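Local coordinates for putative D-alanine N-acetyltransferase of GNAT family (Desulfovibrio desulfuricans subsp. desulfuricans, PDB 2R7H), which probably transfers an acyl group, most likely acetyl from acetyl-coenzyme A, to an amine substrate, as other GNAT-family enzymes do, at residues Ala21-Arg24 / Gln29-Leu32; Leu32-Val37 / Ala80-Tyr85; Val38-Phe43 / Val102-Gln107; Glu54-His59 / Tyr68-Ala73; Tyr85-Thr88 / Thr94-Leu97. All coordinates share one frame; numbering follows the deposited sequence.

Overall arrangement
The contacts follow the chain into a GNAT fold built on a mixed sheet. Contact 1 closes the short loop from strand 21-23 to the start of helix 30-41. Farther along the same helix, contact 2 lays residues 32-37 on strand 78-87, and contact 3 fixes its C-terminal end to the loop after strand 94-102. Contacts 2 and 3 cross, because their segments alternate along the chain. Contact 4, helix 46-61 on strand 69-75, nests inside the loops closed by both. Contact 5 zips strands 78-87 and 94-102 into a hairpin, begins where contact 2 ends, and nests inside contact 3, their centres about 23 Å apart.

Contact 1: residues Ala21-Arg24 / Gln29-Leu32; sequences AFRR and QDAL
Arg23 reaches from its strand to Asp30 near the N-terminal end of the following helix, and this salt bridge carries the whole contact. The tight part is the pairing of the two flat groups. Both end nitrogens of the guanidinium face the carboxylate end-on, NH1 at 3.0 Å from Asp30 OD2 and NH2 at 3.3 Å from Asp30 OD1. A weak third bond runs from NH1 to Asp30 OD1. The two planes lie only 9° apart, and each oxygen is met on its syn side, close to the geometry of a bidentate pair. Arg23 extends first away from its own backbone N (chi1 173°) and then bends at chi3, which turns the guanidinium edge to the acid. Neither group depends on the other alone: Arg23 NH1 is also hydrogen-bonded to Gln25 O, and Asp30 OD2 to Leu27 N, so both are tied to the loop they bracket. The looser side is that of the arginine: Asp30 is buried, whereas Arg23 stays partly exposed, and beyond the ion pair the two segments do not touch. Arg23 and Asp30 both rest against Phe72 of strand 69-75, with which Arg23 also shares a backbone hydrogen bond at the sheet edge. Asp30 further touches Val56 of helix 46-61, while Phe22 packs on helix 111-125.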
# COMPACT_ATOMS: atom_id res chain seq x y z
N ALA B 21 27.75 10.84 -8.84
CA ALA B 21 27.52 11.46 -7.52
C ALA B 21 26.10 11.10 -7.06
O ALA B 21 25.16 11.17 -7.87
CB ALA B 21 27.68 12.96 -7.57
N PHE B 22 25.93 10.74 -5.79
CA PHE B 22 24.62 10.41 -5.21
C PHE B 22 24.11 11.62 -4.43
O PHE B 22 24.85 12.17 -3.62
CB PHE B 22 24.67 9.15 -4.36
CG PHE B 22 25.02 7.95 -5.16
CD1 PHE B 22 24.09 7.40 -6.02
CD2 PHE B 22 26.27 7.37 -5.08
CE1 PHE B 22 24.40 6.29 -6.77
CE2 PHE B 22 26.58 6.25 -5.84
CZ PHE B 22 25.64 5.72 -6.69
N ARG B 23 22.89 12.05 -4.71
CA ARG B 23 22.29 13.22 -4.06
C ARG B 23 20.92 12.85 -3.51
O ARG B 23 20.17 12.16 -4.18
CB ARG B 23 22.16 14.34 -5.10
CG ARG B 23 21.39 15.59 -4.64
CD ARG B 23 21.56 16.78 -5.58
NE ARG B 23 21.32 16.46 -6.99
CZ ARG B 23 20.12 16.35 -7.57
NH1 ARG B 23 19.01 16.45 -6.88
NH2 ARG B 23 20.04 16.07 -8.87
N ARG B 24 20.63 13.28 -2.29
CA ARG B 24 19.34 13.05 -1.64
C ARG B 24 18.42 14.25 -1.66
O ARG B 24 17.23 14.09 -1.49
CB ARG B 24 19.48 12.63 -0.18
CG ARG B 24 19.79 11.19 0.12
CD ARG B 24 21.12 10.82 -0.28
NE ARG B 24 21.44 9.47 0.16
CZ ARG B 24 22.55 8.84 -0.18
NH1 ARG B 24 23.51 9.42 -0.92
NH2 ARG B 24 22.74 7.62 0.25
N GLN B 29 14.44 21.03 -10.61
CA GLN B 29 14.79 20.38 -11.87
C GLN B 29 14.49 18.86 -11.90
O GLN B 29 14.28 18.28 -12.97
CB GLN B 29 16.30 20.54 -12.12
N ASP B 30 14.43 18.24 -10.72
CA ASP B 30 14.24 16.79 -10.59
C ASP B 30 12.96 16.11 -11.09
O ASP B 30 13.05 14.99 -11.63
CB ASP B 30 14.50 16.38 -9.13
CG ASP B 30 15.93 16.65 -8.67
OD1 ASP B 30 16.88 16.70 -9.49
OD2 ASP B 30 16.11 16.79 -7.44
N ALA B 31 11.81 16.75 -10.88
CA ALA B 31 10.51 16.22 -11.30
C ALA B 31 10.50 15.85 -12.79
O ALA B 31 10.09 14.75 -13.15
CB ALA B 31 9.41 17.23 -11.01
N LEU B 32 10.98 16.75 -13.63
CA LEU B 32 11.03 16.50 -15.07
C LEU B 32 12.18 15.54 -15.45
O LEU B 32 12.01 14.73 -16.36
CB LEU B 32 11.11 17.80 -15.85
CG LEU B 32 10.71 17.64 -17.32
CD1 LEU B 32 9.21 17.26 -17.40
CD2 LEU B 32 10.98 18.94 -18.11

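Contact 2: residues Leu32-Val37 / Ala80-Tyr85; sequences LLVRRV and AGYACY
Val34 sits on the Tyr82 ring with both of its methyls. CG2 lies over the centre of one face in a CH-pi contact, 3.9 Å from the ring centroid and 8° off its normal. CG1 reaches over the phenol end, 3.3 Å from Tyr82 CZ; its approach to Tyr82 OH is unusually short and of doubtful exact value. Val37, one turn later, touches the same ring at its edge through CG1, which is 4.2 Å from Tyr82 CD1. The same methyl also lies 4.2 Å from Gly81 CA. In Tyr82 the ring stem is wedged between backbone N and carbonyl carbon (chi1 83°), which lifts the phenol off the strand and across the two valines. Farther out, Tyr82 OH is hydrogen-bonded to Trp99 NE1, and the two rings meet steeply, so the phenol is held at its polar end as well as on its face. Phe72 and Ala52 add contacts to Tyr82, and Ala101 to both Tyr82 and Val37. Just before Tyr82 in the strand, Ala80 and Gly81 together face Ala73 in a classic beta bulge. Helix 30-41, whose short segment crosses the strand at 103°, packs with helix 46-61 on one face of the sheet, as the helices of the alpha/beta GNAT fold do; Trp99 also lines the pocket holding 2-ethoxyethanol.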
# COMPACT_ATOMS: atom_id res chain seq x y z
N LEU B 32 10.98 16.75 -13.63
CA LEU B 32 11.03 16.50 -15.07
C LEU B 32 12.18 15.54 -15.45
O LEU B 32 12.01 14.73 -16.36
CB LEU B 32 11.11 17.80 -15.85
CG LEU B 32 10.71 17.64 -17.32
CD1 LEU B 32 9.21 17.26 -17.40
CD2 LEU B 32 10.98 18.94 -18.11
N LEU B 33 13.33 15.65 -14.77
CA LEU B 33 14.50 14.76 -15.01
C LEU B 33 14.12 13.33 -14.69
O LEU B 33 14.52 12.41 -15.41
CB LEU B 33 15.74 15.19 -14.20
CG LEU B 33 16.43 16.49 -14.58
CD1 LEU B 33 17.38 16.97 -13.50
CD2 LEU B 33 17.15 16.35 -15.92
N VAL B 34 13.38 13.15 -13.59
CA VAL B 34 12.89 11.83 -13.18
C VAL B 34 11.93 11.29 -14.23
O VAL B 34 12.03 10.11 -14.64
CB VAL B 34 12.21 11.89 -11.81
CG1 VAL B 34 11.25 10.70 -11.60
CG2 VAL B 34 13.28 12.01 -10.70
N ARG B 35 11.02 12.14 -14.69
CA ARG B 35 10.06 11.72 -15.71
C ARG B 35 10.81 11.22 -16.93
O ARG B 35 10.54 10.13 -17.39
CB ARG B 35 9.12 12.83 -16.12
CG ARG B 35 7.95 12.25 -16.90
CD ARG B 35 7.08 13.25 -17.56
NE ARG B 35 6.01 12.49 -18.20
CZ ARG B 35 4.87 12.09 -17.63
NH1 ARG B 35 4.56 12.49 -16.42
NH2 ARG B 35 4.00 11.34 -18.34
N ARG B 36 11.79 11.98 -17.41
CA ARG B 36 12.58 11.56 -18.58
C ARG B 36 13.36 10.25 -18.33
O ARG B 36 13.45 9.42 -19.24
CB ARG B 36 13.48 12.72 -19.11
N VAL B 37 13.86 10.04 -17.10
CA VAL B 37 14.56 8.80 -16.76
C VAL B 37 13.57 7.67 -16.89
O VAL B 37 13.84 6.68 -17.57
CB VAL B 37 15.17 8.77 -15.30
CG1 VAL B 37 15.63 7.35 -14.94
CG2 VAL B 37 16.34 9.75 -15.14
N ALA B 80 21.74 10.06 -14.29
CA ALA B 80 21.98 8.71 -14.81
C ALA B 80 20.87 7.71 -14.38
O ALA B 80 20.56 6.75 -15.09
CB ALA B 80 23.33 8.22 -14.34
N GLY B 81 20.28 7.98 -13.22
CA GLY B 81 19.21 7.16 -12.67
C GLY B 81 18.85 7.58 -11.26
O GLY B 81 19.36 8.56 -10.72
N TYR B 82 17.92 6.86 -10.65
CA TYR B 82 17.51 7.20 -9.30
C TYR B 82 16.71 6.08 -8.67
O TYR B 82 16.27 5.15 -9.36
CB TYR B 82 16.68 8.51 -9.26
CG TYR B 82 15.22 8.35 -9.57
CD1 TYR B 82 14.78 7.95 -10.82
CD2 TYR B 82 14.26 8.65 -8.61
CE1 TYR B 82 13.43 7.78 -11.09
CE2 TYR B 82 12.92 8.49 -8.87
CZ TYR B 82 12.51 8.05 -10.10
OH TYR B 82 11.17 7.93 -10.34
N ALA B 83 16.54 6.19 -7.36
CA ALA B 83 15.74 5.24 -6.56
C ALA B 83 14.73 6.09 -5.78
O ALA B 83 15.05 7.22 -5.39
CB ALA B 83 16.58 4.49 -5.64
N CYS B 84 13.53 5.57 -5.60
CA CYS B 84 12.43 6.21 -4.88
C CYS B 84 12.02 5.18 -3.80
O CYS B 84 11.84 3.97 -4.07
CB CYS B 84 11.24 6.50 -5.82
SG CYS B 84 9.91 7.30 -4.89
N TYR B 85 11.91 5.63 -2.56
CA TYR B 85 11.56 4.71 -1.47
C TYR B 85 10.96 5.47 -0.29
O TYR B 85 10.93 6.67 -0.28
CB TYR B 85 12.83 3.93 -1.03
CG TYR B 85 13.80 4.74 -0.24
CD1 TYR B 85 14.71 5.58 -0.84
CD2 TYR B 85 13.76 4.71 1.16
CE1 TYR B 85 15.56 6.34 -0.07
CE2 TYR B 85 14.59 5.43 1.91
CZ TYR B 85 15.49 6.25 1.31
OH TYR B 85 16.29 6.98 2.12

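Contact 3: residues Val38-Phe43 / Val102-Gln107; sequences VESTGF and VAPHRQ
Ser40, near the end of its helix, packs against Pro104, and its side chain can be followed atom by atom. Its CB already presses on the proline ring, 3.4 Å from Pro104 CD, which is tighter than usual carbon-carbon packing. At the tip, OG comes to 3.2 Å from the same Pro104 CD and lies 3.7 Å from Ala103 CA. This oxygen is placed between the backbone N and the carbonyl carbon (chi1 73°), which lets it turn back along the helix and bond to Val37 O while one side of it leans on the loop. Its polar demand is therefore met by its own helix, and toward residues 102-107 it acts as a small packing group. Thr41 makes the second touch, with its methyl CG2 at 3.6 Å from Val102 O, a buried carbonyl oxygen that has no hydrogen-bonding partner in the model. The hydroxyl of Thr41 is used elsewhere: OG1 donates to Val38 O at 2.8 Å and accepts from Phe43 N in an ST turn. Gly42, with positive phi, takes the chain out of the helix at this point. On the loop side, Arg106 N bonds back to Ala103 O and gives the short 3-10 turn its shape. Together these residues set the C-terminal end of helix 30-41 against the loop that joins strand 94-102 to helix 111-125. Ala103 is bonded through its backbone to Ala80 of strand 78-87, while Val102 packs on Leu111 and Leu115 of helix 111-125.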
# COMPACT_ATOMS: atom_id res chain seq x y z
N VAL B 38 12.43 7.83 -16.23
CA VAL B 38 11.35 6.85 -16.23
C VAL B 38 10.84 6.50 -17.64
O VAL B 38 10.59 5.33 -17.95
CB VAL B 38 10.22 7.32 -15.27
CG1 VAL B 38 8.94 6.73 -15.66
CG2 VAL B 38 10.63 7.09 -13.80
N GLU B 39 10.68 7.53 -18.47
CA GLU B 39 10.23 7.37 -19.86
C GLU B 39 11.24 6.67 -20.73
O GLU B 39 10.85 5.98 -21.64
CB GLU B 39 9.86 8.69 -20.48
CG GLU B 39 8.57 9.25 -19.89
CD GLU B 39 8.18 10.58 -20.53
OE1 GLU B 39 9.04 11.27 -21.12
OE2 GLU B 39 6.99 10.92 -20.41
N SER B 40 12.54 6.82 -20.43
CA SER B 40 13.59 6.15 -21.19
C SER B 40 13.68 4.63 -20.96
O SER B 40 14.23 3.92 -21.79
CB SER B 40 14.94 6.76 -20.84
OG SER B 40 15.38 6.38 -19.57
N THR B 41 13.10 4.12 -19.88
CA THR B 41 13.17 2.68 -19.57
C THR B 41 12.16 1.75 -20.23
O THR B 41 12.45 0.56 -20.35
CB THR B 41 12.99 2.44 -18.07
OG1 THR B 41 11.62 2.69 -17.71
CG2 THR B 41 13.96 3.33 -17.26
N GLY B 42 10.97 2.24 -20.60
CA GLY B 42 9.93 1.38 -21.20
C GLY B 42 9.09 0.55 -20.21
O GLY B 42 8.27 -0.27 -20.61
N PHE B 43 9.29 0.76 -18.92
CA PHE B 43 8.54 0.06 -17.89
C PHE B 43 7.47 0.94 -17.28
O PHE B 43 6.76 0.52 -16.36
CB PHE B 43 9.51 -0.47 -16.80
CG PHE B 43 10.21 -1.72 -17.19
CD1 PHE B 43 11.25 -1.69 -18.09
CD2 PHE B 43 9.80 -2.94 -16.68
CE1 PHE B 43 11.88 -2.87 -18.49
CE2 PHE B 43 10.43 -4.12 -17.07
CZ PHE B 43 11.47 -4.08 -17.98
N VAL B 102 17.14 3.47 -14.15
CA VAL B 102 18.44 3.87 -14.74
C VAL B 102 18.24 4.12 -16.24
O VAL B 102 17.59 3.31 -16.92
CB VAL B 102 19.50 2.77 -14.53
CG1 VAL B 102 20.77 3.03 -15.34
CG2 VAL B 102 19.83 2.65 -13.01
N ALA B 103 18.82 5.21 -16.76
CA ALA B 103 18.72 5.54 -18.20
C ALA B 103 19.36 4.40 -19.02
O ALA B 103 20.30 3.77 -18.54
CB ALA B 103 19.40 6.84 -18.48
N PRO B 104 18.84 4.10 -20.23
CA PRO B 104 19.37 2.98 -21.04
C PRO B 104 20.88 2.99 -21.27
O PRO B 104 21.49 1.92 -21.21
CB PRO B 104 18.61 3.10 -22.38
CG PRO B 104 18.07 4.50 -22.40
CD PRO B 104 17.75 4.79 -20.96
N HIS B 105 21.45 4.16 -21.48
CA HIS B 105 22.89 4.27 -21.71
C HIS B 105 23.75 3.95 -20.46
O HIS B 105 24.93 3.68 -20.62
CB HIS B 105 23.26 5.64 -22.27
CG HIS B 105 23.24 6.74 -21.26
ND1 HIS B 105 22.08 7.33 -20.81
CD2 HIS B 105 24.26 7.39 -20.64
CE1 HIS B 105 22.37 8.27 -19.94
NE2 HIS B 105 23.69 8.34 -19.82
N ARG B 106 23.19 4.03 -19.25
CA ARG B 106 23.94 3.70 -18.01
C ARG B 106 23.43 2.41 -17.40
O ARG B 106 23.73 2.13 -16.25
CB ARG B 106 23.79 4.83 -16.97
CG ARG B 106 24.23 6.21 -17.42
CD ARG B 106 25.70 6.25 -17.86
N GLN B 107 22.78 1.58 -18.19
CA GLN B 107 22.13 0.40 -17.67
C GLN B 107 22.92 -0.88 -17.46
O GLN B 107 22.46 -1.75 -16.74
CB GLN B 107 20.84 0.19 -18.48
CG GLN B 107 19.80 -0.64 -17.74
CD GLN B 107 18.38 -0.37 -18.22
OE1 GLN B 107 18.16 0.09 -19.34
NE2 GLN B 107 17.42 -0.64 -17.35

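Contact 4: residues Glu54-His59 / Tyr68-Ala73; sequences ELVDEH and YHFVFA
Leu55 and Tyr68 meet at about a right angle, the leucine branch coming down on the phenol face. CD2 stands 3.3 Å from the Tyr68 ring centroid and 11° off its normal, a close CH-pi contact touching every ring carbon. Phe70 is turned differently: its far end points between the helix residues, with CE2 at 3.5 Å from Val56 CG2 and CZ at 4.1 Å from Leu55 CB. Leu55 O lies at the edge of the Phe70 ring, near its plane. His59 and Phe70 slide past each other in opposite directions, and their planes stand at 81°, so the phenylalanine edge faces the imidazole face in an offset edge-to-face pair, centroids 5.8 Å apart. The imidazole is swung away from its own backbone N (chi1 -173°), which brings its edge to the residue just before the strand, where ND1 donates to Tyr68 O at 2.9 Å. Val26 closes on Val56, His59 and Phe70 from a loop, and Cys84 lies beside Leu55 and Phe70. The far end of the contact is a pocket wall, for Tyr68, with Tyr98 and Trp99, lines the site of a bound 2-ethoxyethanol. Chemically, apolar and CH-pi contacts hold the helix on the sheet, and a single bond, nearly along the C=O axis of Tyr68 but somewhat bent at the hydrogen, fixes the histidine's rotation, places a proton on ND1 and satisfies the carbonyl just ahead of the strand.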
# COMPACT_ATOMS: atom_id res chain seq x y z
N GLU B 54 4.94 12.82 -9.91
CA GLU B 54 4.11 13.37 -8.82
C GLU B 54 4.78 13.23 -7.46
O GLU B 54 4.73 14.16 -6.64
CB GLU B 54 2.71 12.75 -8.82
N LEU B 55 5.42 12.07 -7.22
CA LEU B 55 6.14 11.82 -5.96
C LEU B 55 7.26 12.85 -5.72
O LEU B 55 7.51 13.22 -4.59
CB LEU B 55 6.76 10.42 -5.96
CG LEU B 55 5.85 9.19 -6.03
CD1 LEU B 55 6.67 7.90 -6.07
CD2 LEU B 55 4.87 9.14 -4.87
N VAL B 56 7.94 13.27 -6.79
CA VAL B 56 9.01 14.25 -6.69
C VAL B 56 8.40 15.63 -6.39
O VAL B 56 8.97 16.40 -5.61
CB VAL B 56 9.87 14.30 -7.97
CG1 VAL B 56 10.91 15.39 -7.85
CG2 VAL B 56 10.54 12.94 -8.22
N ASP B 57 7.27 15.92 -7.02
CA ASP B 57 6.56 17.19 -6.79
C ASP B 57 6.01 17.27 -5.36
O ASP B 57 6.14 18.33 -4.74
CB ASP B 57 5.45 17.40 -7.83
CG ASP B 57 5.99 17.64 -9.23
OD1 ASP B 57 7.08 18.25 -9.39
OD2 ASP B 57 5.29 17.26 -10.19
N GLU B 58 5.42 16.19 -4.84
CA GLU B 58 4.90 16.19 -3.45
C GLU B 58 6.05 16.42 -2.44
O GLU B 58 5.83 17.06 -1.41
CB GLU B 58 4.08 14.93 -3.11
CG GLU B 58 2.69 14.84 -3.75
N HIS B 59 7.26 15.92 -2.74
CA HIS B 59 8.43 16.14 -1.87
C HIS B 59 8.80 17.63 -1.96
O HIS B 59 9.28 18.19 -0.98
CB HIS B 59 9.62 15.28 -2.27
CG HIS B 59 10.76 15.36 -1.30
ND1 HIS B 59 11.05 14.35 -0.41
CD2 HIS B 59 11.67 16.34 -1.06
CE1 HIS B 59 12.10 14.69 0.31
NE2 HIS B 59 12.49 15.89 -0.06
N TYR B 68 8.19 10.16 0.97
CA TYR B 68 8.86 9.69 -0.24
C TYR B 68 10.27 10.27 -0.21
O TYR B 68 10.45 11.48 -0.16
CB TYR B 68 8.12 10.10 -1.51
CG TYR B 68 6.73 9.55 -1.56
CD1 TYR B 68 6.54 8.18 -1.61
CD2 TYR B 68 5.60 10.37 -1.58
CE1 TYR B 68 5.29 7.61 -1.62
CE2 TYR B 68 4.32 9.81 -1.59
CZ TYR B 68 4.18 8.41 -1.61
OH TYR B 68 2.96 7.78 -1.63
N HIS B 69 11.25 9.38 -0.23
CA HIS B 69 12.66 9.69 -0.22
C HIS B 69 13.25 9.27 -1.55
O HIS B 69 12.74 8.36 -2.21
CB HIS B 69 13.32 8.95 0.93
CG HIS B 69 12.77 9.34 2.26
ND1 HIS B 69 13.42 10.22 3.09
CD2 HIS B 69 11.60 9.04 2.86
CE1 HIS B 69 12.70 10.40 4.18
NE2 HIS B 69 11.59 9.70 4.07
N PHE B 70 14.36 9.92 -1.89
CA PHE B 70 15.04 9.74 -3.16
C PHE B 70 16.56 9.69 -3.05
O PHE B 70 17.12 10.34 -2.18
CB PHE B 70 14.74 10.97 -4.05
CG PHE B 70 13.29 11.14 -4.37
CD1 PHE B 70 12.46 11.88 -3.55
CD2 PHE B 70 12.75 10.52 -5.46
CE1 PHE B 70 11.10 12.01 -3.82
CE2 PHE B 70 11.40 10.64 -5.73
CZ PHE B 70 10.58 11.38 -4.90
N VAL B 71 17.19 8.91 -3.94
CA VAL B 71 18.67 8.89 -4.10
C VAL B 71 18.84 9.06 -5.61
O VAL B 71 18.39 8.20 -6.38
CB VAL B 71 19.40 7.58 -3.67
CG1 VAL B 71 20.91 7.75 -3.95
CG2 VAL B 71 19.14 7.21 -2.20
N PHE B 72 19.37 10.20 -6.05
CA PHE B 72 19.59 10.49 -7.46
C PHE B 72 21.05 10.27 -7.83
O PHE B 72 21.91 10.78 -7.14
CB PHE B 72 19.25 11.96 -7.76
CG PHE B 72 17.85 12.38 -7.35
CD1 PHE B 72 16.76 11.98 -8.08
CD2 PHE B 72 17.65 13.19 -6.23
CE1 PHE B 72 15.49 12.36 -7.72
CE2 PHE B 72 16.38 13.59 -5.88
CZ PHE B 72 15.29 13.17 -6.63
N ALA B 73 21.34 9.46 -8.85
CA ALA B 73 22.71 9.22 -9.33
C ALA B 73 22.92 10.22 -10.48
O ALA B 73 22.17 10.20 -11.48
CB ALA B 73 22.85 7.77 -9.84

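Contact 5: residues Tyr85-Thr88 / Thr94-Leu97; sequences YGPT and TYDL
Thr88 and Asp96 pair beside the turn end of a hairpin, crossing at about a right angle: Thr88 OG1 donates to Asp96 OD2 at 2.9 Å. The hydroxyl comes from above the carboxylate plane, 71° out of it, so the acid is approached over its face. The oxygen of Thr88 lies on the side of its own backbone N (chi1 -53°), the side from which that N-H also serves the neighbouring strand, bonding to Thr94 O at 2.9 Å. One residue thus reaches the opposite strand with both main chain and side chain. Gly86 and Asp96 form the hydrogen-bonded pair, Gly86 N to Asp96 O at 3.0 Å and Asp96 N to Gly86 O at 2.9 Å. Pro87 stands opposite Tyr95 at a non-hydrogen-bonded position, so its missing N-H costs this pair nothing. There the proline touches the tyrosine obliquely instead, Pro87 CB at 3.8 Å from Tyr95 CE2. Tyr85 and Leu97 make the other non-hydrogen-bonded pair, with Tyr85 CB at 4.1 Å from Leu97 CD1. Two further hydroxyls, those of Tyr95 and Thr94, find partners beyond the hairpin: Tyr95 OH bonds Thr126 OG1, and Thr94 OG1 bonds Phe162 O of the second subunit, whose Phe162 also packs on Thr88. The other edge of strand 94-102 is bonded to Leu130 and Phe132 of the parallel strand 130-136. An antiparallel hairpin followed by a parallel neighbour is the central sheet topology of the GNAT fold.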
# COMPACT_ATOMS: atom_id res chain seq x y z
N TYR B 85 11.91 5.63 -2.56
CA TYR B 85 11.56 4.71 -1.47
C TYR B 85 10.96 5.47 -0.29
O TYR B 85 10.93 6.67 -0.28
CB TYR B 85 12.83 3.93 -1.03
CG TYR B 85 13.80 4.74 -0.24
CD1 TYR B 85 14.71 5.58 -0.84
CD2 TYR B 85 13.76 4.71 1.16
CE1 TYR B 85 15.56 6.34 -0.07
CE2 TYR B 85 14.59 5.43 1.91
CZ TYR B 85 15.49 6.25 1.31
OH TYR B 85 16.29 6.98 2.12
N GLY B 86 10.48 4.74 0.72
CA GLY B 86 9.90 5.43 1.86
C GLY B 86 9.45 4.52 2.97
O GLY B 86 9.33 3.32 2.78
N PRO B 87 9.22 5.10 4.17
CA PRO B 87 8.74 4.20 5.22
C PRO B 87 7.33 3.69 4.97
O PRO B 87 6.46 4.41 4.45
CB PRO B 87 8.76 5.06 6.46
CG PRO B 87 8.51 6.48 5.93
CD PRO B 87 9.35 6.48 4.66
N THR B 88 7.09 2.43 5.30
CA THR B 88 5.77 1.88 5.11
C THR B 88 4.80 2.42 6.19
O THR B 88 5.13 2.36 7.38
CB THR B 88 5.81 0.37 5.23
OG1 THR B 88 6.83 -0.12 4.34
CG2 THR B 88 4.48 -0.20 4.84
N THR B 94 9.91 -0.68 8.83
CA THR B 94 9.69 -1.33 7.53
C THR B 94 9.62 -0.22 6.48
O THR B 94 9.00 0.80 6.74
CB THR B 94 8.45 -2.19 7.52
OG1 THR B 94 8.63 -3.24 8.47
CG2 THR B 94 8.25 -2.88 6.17
N TYR B 95 10.25 -0.46 5.35
CA TYR B 95 10.34 0.47 4.24
C TYR B 95 9.99 -0.23 2.92
O TYR B 95 10.21 -1.40 2.78
CB TYR B 95 11.79 1.02 4.14
CG TYR B 95 12.14 1.96 5.26
CD1 TYR B 95 12.43 1.48 6.54
CD2 TYR B 95 12.16 3.32 5.05
CE1 TYR B 95 12.69 2.36 7.59
CE2 TYR B 95 12.40 4.19 6.07
CZ TYR B 95 12.68 3.71 7.34
OH TYR B 95 12.95 4.60 8.35
N ASP B 96 9.49 0.55 1.99
CA ASP B 96 9.21 0.08 0.66
C ASP B 96 10.11 0.75 -0.37
O ASP B 96 10.27 1.96 -0.34
CB ASP B 96 7.79 0.37 0.25
CG ASP B 96 6.80 -0.55 0.92
OD1 ASP B 96 6.83 -1.77 0.67
OD2 ASP B 96 5.96 -0.02 1.62
N LEU B 97 10.74 -0.06 -1.22
CA LEU B 97 11.51 0.46 -2.36
C LEU B 97 10.45 0.54 -3.47
O LEU B 97 9.95 -0.49 -3.88
CB LEU B 97 12.62 -0.53 -2.81
CG LEU B 97 13.45 -0.09 -4.04
CD1 LEU B 97 14.24 1.26 -3.83
CD2 LEU B 97 14.41 -1.24 -4.40